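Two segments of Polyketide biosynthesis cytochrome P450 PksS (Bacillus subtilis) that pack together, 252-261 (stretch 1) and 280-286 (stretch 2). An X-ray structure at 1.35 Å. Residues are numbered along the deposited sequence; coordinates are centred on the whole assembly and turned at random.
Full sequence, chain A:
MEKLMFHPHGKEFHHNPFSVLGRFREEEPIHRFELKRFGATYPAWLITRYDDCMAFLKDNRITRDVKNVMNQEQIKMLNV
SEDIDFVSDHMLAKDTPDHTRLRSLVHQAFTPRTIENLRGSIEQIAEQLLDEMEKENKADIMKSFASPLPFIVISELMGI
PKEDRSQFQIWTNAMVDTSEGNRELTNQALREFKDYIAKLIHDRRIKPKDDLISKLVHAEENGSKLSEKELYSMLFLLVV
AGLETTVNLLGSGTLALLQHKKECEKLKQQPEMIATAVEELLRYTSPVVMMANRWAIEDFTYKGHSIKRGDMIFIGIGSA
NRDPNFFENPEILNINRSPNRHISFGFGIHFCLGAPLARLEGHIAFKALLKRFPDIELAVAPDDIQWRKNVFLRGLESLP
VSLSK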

ATOM      1  N   SER A 252       8.692  -5.681  -4.888  1.00  9.47           N
ATOM      2  CA  SER A 252       8.818  -5.091  -6.177  1.00  9.01           C
ATOM      3  C   SER A 252       9.979  -4.153  -6.263  1.00 11.80           C
ATOM      4  O   SER A 252      10.581  -4.036  -7.312  1.00 11.80           O
ATOM      5  CB  SER A 252       7.533  -4.353  -6.533  1.00 11.86           C
ATOM      6  OG  SER A 252       6.450  -5.252  -6.601  1.00 13.00           O
ATOM      7  N   GLY A 253      10.305  -3.471  -5.192  1.00 11.18           N
ATOM      8  CA  GLY A 253      11.526  -2.626  -5.209  1.00 11.20           C
ATOM      9  C   GLY A 253      12.762  -3.464  -5.353  1.00 12.29           C
ATOM     10  O   GLY A 253      13.654  -3.053  -6.109  1.00 12.59           O
ATOM     11  N   THR A 254      12.810  -4.619  -4.666  1.00 10.17           N
ATOM     12  CA  THR A 254      13.978  -5.495  -4.822  1.00  9.98           C
ATOM     13  C   THR A 254      14.045  -5.919  -6.275  1.00 10.68           C
ATOM     14  O   THR A 254      15.129  -5.909  -6.933  1.00 12.04           O
ATOM     15  CB  THR A 254      13.892  -6.686  -3.891  1.00 10.83           C
ATOM     16  OG1 THR A 254      13.998  -6.225  -2.559  1.00 12.56           O
ATOM     17  CG2 THR A 254      15.048  -7.658  -4.101  1.00 13.33           C
ATOM     18  N   LEU A 255      12.939  -6.376  -6.841  1.00 10.45           N
ATOM     19  CA  LEU A 255      12.913  -6.803  -8.236  1.00 10.30           C
ATOM     20  C   LEU A 255      13.456  -5.670  -9.146  1.00 11.17           C
ATOM     21  O   LEU A 255      14.292  -5.903 -10.037  1.00 12.79           O
ATOM     22  CB  LEU A 255      11.522  -7.268  -8.680  1.00 11.28           C
ATOM     23  CG  LEU A 255      11.371  -7.537 -10.179  1.00 11.46           C
ATOM     24  CD1 LEU A 255      12.300  -8.667 -10.635  1.00 11.99           C
ATOM     25  CD2 LEU A 255       9.921  -7.884 -10.523  1.00 13.16           C
ATOM     26  N   ALA A 256      12.954  -4.451  -8.952  1.00 10.88           N
ATOM     27  CA  ALA A 256      13.368  -3.343  -9.824  1.00 12.28           C
ATOM     28  C   ALA A 256      14.874  -3.121  -9.667  1.00 12.49           C
ATOM     29  O   ALA A 256      15.538  -2.883 -10.717  1.00 14.06           O
ATOM     30  CB  ALA A 256      12.582  -2.089  -9.507  1.00 13.19           C
ATOM     31  N   LEU A 257      15.433  -3.128  -8.492  1.00 12.52           N
ATOM     32  CA  LEU A 257      16.877  -3.024  -8.329  1.00 11.40           C
ATOM     33  C   LEU A 257      17.601  -4.154  -9.017  1.00 15.12           C
ATOM     34  O   LEU A 257      18.583  -3.832  -9.721  1.00 16.61           O
ATOM     35  CB  LEU A 257      17.246  -2.977  -6.875  1.00 12.75           C
ATOM     36  CG  LEU A 257      16.828  -1.746  -6.077  1.00 13.19           C
ATOM     37  CD1 LEU A 257      16.961  -1.963  -4.579  1.00 13.98           C
ATOM     38  CD2 LEU A 257      17.583  -0.494  -6.529  1.00 14.32           C
ATOM     39  N   LEU A 258      17.119  -5.380  -8.975  1.00 12.58           N
ATOM     40  CA  LEU A 258      17.770  -6.524  -9.621  1.00 14.01           C
ATOM     41  C   LEU A 258      17.651  -6.440 -11.133  1.00 15.79           C
ATOM     42  O   LEU A 258      18.491  -7.104 -11.797  1.00 19.06           O
ATOM     43  CB  LEU A 258      17.273  -7.836  -9.030  1.00 14.94           C
ATOM     44  CG  LEU A 258      17.527  -8.009  -7.538  1.00 15.02           C
ATOM     45  CD1 LEU A 258      16.901  -9.316  -7.093  1.00 17.00           C
ATOM     46  CD2 LEU A 258      19.007  -7.932  -7.221  1.00 17.84           C
ATOM     47  N   GLN A 259      16.678  -5.729 -11.689  1.00 14.15           N
ATOM     48  CA  GLN A 259      16.529  -5.559 -13.121  1.00 15.15           C
ATOM     49  C   GLN A 259      17.279  -4.387 -13.661  1.00 16.69           C
ATOM     50  O   GLN A 259      17.363  -4.271 -14.895  1.00 19.07           O
ATOM     51  CB  GLN A 259      15.077  -5.380 -13.478  1.00 18.81           C
ATOM     52  CG  GLN A 259      14.129  -6.527 -13.249  1.00 19.29           C
ATOM     53  CD  GLN A 259      12.618  -6.008 -13.301  1.00 19.06           C
ATOM     54  OE1 GLN A 259      12.253  -4.809 -12.935  1.00 24.87           O
ATOM     55  NE2 GLN A 259      11.828  -6.849 -13.635  1.00 20.80           N
ATOM     56  N   HIS A 260      17.861  -3.574 -12.791  1.00 15.43           N
ATOM     57  CA  HIS A 260      18.594  -2.355 -13.146  1.00 15.58           C
ATOM     58  C   HIS A 260      19.921  -2.288 -12.452  1.00 15.42           C
ATOM     59  O   HIS A 260      20.147  -1.593 -11.493  1.00 18.05           O
ATOM     60  CB  HIS A 260      17.760  -1.104 -12.818  1.00 14.34           C
ATOM     61  CG  HIS A 260      16.458  -1.006 -13.545  1.00 15.94           C
ATOM     62  ND1 HIS A 260      15.310  -1.681 -13.162  1.00 16.69           N
ATOM     63  CD2 HIS A 260      16.123  -0.357 -14.685  1.00 19.84           C
ATOM     64  CE1 HIS A 260      14.320  -1.399 -13.985  1.00 18.10           C
ATOM     65  NE2 HIS A 260      14.784  -0.550 -14.891  1.00 18.69           N
ATOM     66  N   LYS A 261      20.814  -3.163 -12.915  1.00 19.36           N
ATOM     67  CA  LYS A 261      22.125  -3.365 -12.238  1.00 20.39           C
ATOM     68  C   LYS A 261      22.967  -2.147 -12.046  1.00 20.19           C
ATOM     69  O   LYS A 261      23.622  -2.029 -11.022  1.00 20.37           O
ATOM     70  CB  LYS A 261      22.923  -4.438 -12.955  1.00 26.03           C
ATOM     71  CG  LYS A 261      22.432  -5.839 -12.590  1.00 31.58           C
ATOM     72  CD  LYS A 261      22.902  -6.816 -13.688  1.00 42.26           C
ATOM     73  CE  LYS A 261      23.220  -8.213 -13.185  1.00 44.95           C
ATOM     74  NZ  LYS A 261      22.851  -9.254 -14.199  1.00 52.91           N
ATOM     75  N   GLU A 280      12.196   6.753  -5.788  1.00  9.44           N
ATOM     76  CA  GLU A 280      12.153   6.255  -7.151  1.00 10.35           C
ATOM     77  C   GLU A 280      11.555   4.889  -7.255  1.00 10.07           C
ATOM     78  O   GLU A 280      10.800   4.617  -8.193  1.00 11.66           O
ATOM     79  CB  GLU A 280      13.522   6.342  -7.800  1.00 12.26           C
ATOM     80  CG  GLU A 280      13.562   5.858  -9.216  1.00 12.62           C
ATOM     81  CD  GLU A 280      12.889   6.734 -10.217  1.00 14.02           C
ATOM     82  OE1 GLU A 280      12.139   7.661  -9.867  1.00 13.83           O
ATOM     83  OE2 GLU A 280      13.153   6.587 -11.499  1.00 13.87           O
ATOM     84  N   LEU A 281      11.856   4.037  -6.282  1.00 10.03           N
ATOM     85  CA  LEU A 281      11.206   2.716  -6.284  1.00  9.93           C
ATOM     86  C   LEU A 281       9.717   2.859  -6.056  1.00  9.04           C
ATOM     87  O   LEU A 281       8.941   2.123  -6.686  1.00  8.93           O
ATOM     88  CB  LEU A 281      11.894   1.790  -5.294  1.00  9.91           C
ATOM     89  CG  LEU A 281      13.354   1.450  -5.677  1.00 11.15           C
ATOM     90  CD1 LEU A 281      14.037   0.748  -4.546  1.00 12.75           C
ATOM     91  CD2 LEU A 281      13.501   0.630  -6.883  1.00 11.47           C
ATOM     92  N   LEU A 282       9.265   3.747  -5.205  1.00  9.20           N
ATOM     93  CA  LEU A 282       7.824   4.007  -5.068  1.00  8.36           C
ATOM     94  C   LEU A 282       7.240   4.454  -6.357  1.00  9.29           C
ATOM     95  O   LEU A 282       6.161   3.967  -6.762  1.00  9.00           O
ATOM     96  CB  LEU A 282       7.600   5.044  -4.006  1.00  8.41           C
ATOM     97  CG  LEU A 282       7.693   4.578  -2.567  1.00  9.86           C
ATOM     98  CD1 LEU A 282       8.034   5.663  -1.577  1.00 11.13           C
ATOM     99  CD2 LEU A 282       6.404   3.828  -2.167  1.00  9.88           C
ATOM    100  N   ARG A 283       7.869   5.380  -7.066  1.00  8.64           N
ATOM    101  CA  ARG A 283       7.349   5.871  -8.298  1.00  8.81           C
ATOM    102  C   ARG A 283       7.257   4.789  -9.345  1.00  9.47           C
ATOM    103  O   ARG A 283       6.227   4.649 -10.019  1.00 10.11           O
ATOM    104  CB  ARG A 283       8.216   7.017  -8.853  1.00  9.94           C
ATOM    105  CG  ARG A 283       7.721   7.602 -10.132  1.00  9.74           C
ATOM    106  CD  ARG A 283       8.737   8.479 -10.895  1.00 10.04           C
ATOM    107  NE  ARG A 283       9.782   7.714 -11.480  1.00 10.81           N
ATOM    108  CZ  ARG A 283       9.734   7.197 -12.708  1.00 12.58           C
ATOM    109  NH1 ARG A 283       8.721   7.351 -13.492  1.00 14.27           N
ATOM    110  NH2 ARG A 283      10.757   6.443 -13.164  1.00 13.57           N
ATOM    111  N   TYR A 284       8.317   4.034  -9.533  1.00  9.04           N
ATOM    112  CA  TYR A 284       8.454   3.053 -10.610  1.00  9.86           C
ATOM    113  C   TYR A 284       7.644   1.787 -10.329  1.00 10.42           C
ATOM    114  O   TYR A 284       7.050   1.237 -11.309  1.00 11.48           O
ATOM    115  CB  TYR A 284       9.941   2.733 -10.734  1.00 11.66           C
ATOM    116  CG  TYR A 284      10.301   1.893 -11.931  1.00 12.81           C
ATOM    117  CD1 TYR A 284      10.570   2.457 -13.132  1.00 15.47           C
ATOM    118  CD2 TYR A 284      10.334   0.555 -11.810  1.00 14.38           C
ATOM    119  CE1 TYR A 284      10.925   1.600 -14.228  1.00 17.77           C
ATOM    120  CE2 TYR A 284      10.659  -0.289 -12.876  1.00 17.35           C
ATOM    121  CZ  TYR A 284      10.932   0.267 -14.025  1.00 16.71           C
ATOM    122  OH  TYR A 284      11.242  -0.602 -15.098  1.00 19.73           O
ATOM    123  N   THR A 285       7.520   1.346  -9.100  1.00  9.77           N
ATOM    124  CA  THR A 285       6.844   0.108  -8.812  1.00 10.88           C
ATOM    125  C   THR A 285       5.418   0.340  -8.454  1.00 10.41           C
ATOM    126  O   THR A 285       4.666  -0.650  -8.432  1.00 10.66           O
ATOM    127  CB  THR A 285       7.517  -0.690  -7.684  1.00 11.67           C
ATOM    128  OG1 THR A 285       7.350  -0.096  -6.391  1.00 12.39           O
ATOM    129  CG2 THR A 285       9.020  -1.004  -8.028  1.00 12.51           C
ATOM    130  N   SER A 286       4.983   1.534  -8.063  1.00  9.38           N
ATOM    131  CA  SER A 286       3.615   1.887  -7.688  1.00  9.58           C
ATOM    132  C   SER A 286       2.909   0.710  -7.011  1.00  9.42           C
ATOM    133  O   SER A 286       1.882   0.185  -7.614  1.00 10.76           O
ATOM    134  CB  SER A 286       2.845   2.370  -8.902  1.00 10.69           C
ATOM    135  OG  SER A 286       3.475   3.570  -9.453  1.00 11.53           O
TER
HETATM  136  O   HOH W   1       4.690  -3.352  -7.666  1.00 14.48           O
HETATM  137  O   HOH W   2      10.778  -3.180 -14.807  1.00 28.91           O

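Residues 252-259 and 280-285 are helical, and both helices begin earlier in the chain. Their axes cross almost at right angles, at 94°, with a closest approach of 9.6 Å. The backbones come closest at Gly253, whose CA lies 5.5 Å from Leu281 CA. Gly253 has no side chain, and an ideal CB there would sit 3.5 Å from Leu281 CD1.

No direct hydrogen bond joins the stretches. The centre of the contact is apolar. Ala256 points toward the second helix, and its CB lies 3.9 Å from Leu281 CD2, 4.0 Å from Thr285 CG2 and 4.2 Å from Tyr284 CD2. Leu257 CD1 reaches Leu281 CD1 at 4.0 Å. Thr285 CG2 packs 3.5 Å from Ser252 O. This methyl can face the first helix while Thr285 OG1 bonds back to Leu281 O at 2.7 Å.

At one end, His260 ND1 donates to Ala256 O at 2.7 Å, which helps hold the ring in place. His260 CE1 then lies 3.4 Å from Tyr284 OH, near the imidazole plane. The two ring planes are nearly perpendicular, at 87°.

Two waters supply polar links. Water 1 accepts from Ser252 OG and donates to Thr285 O, both at 2.8 Å. Water 2 donates to Gln259 OE1 at 2.9 Å and hydrogen-bonds Tyr284 OH at 2.6 Å.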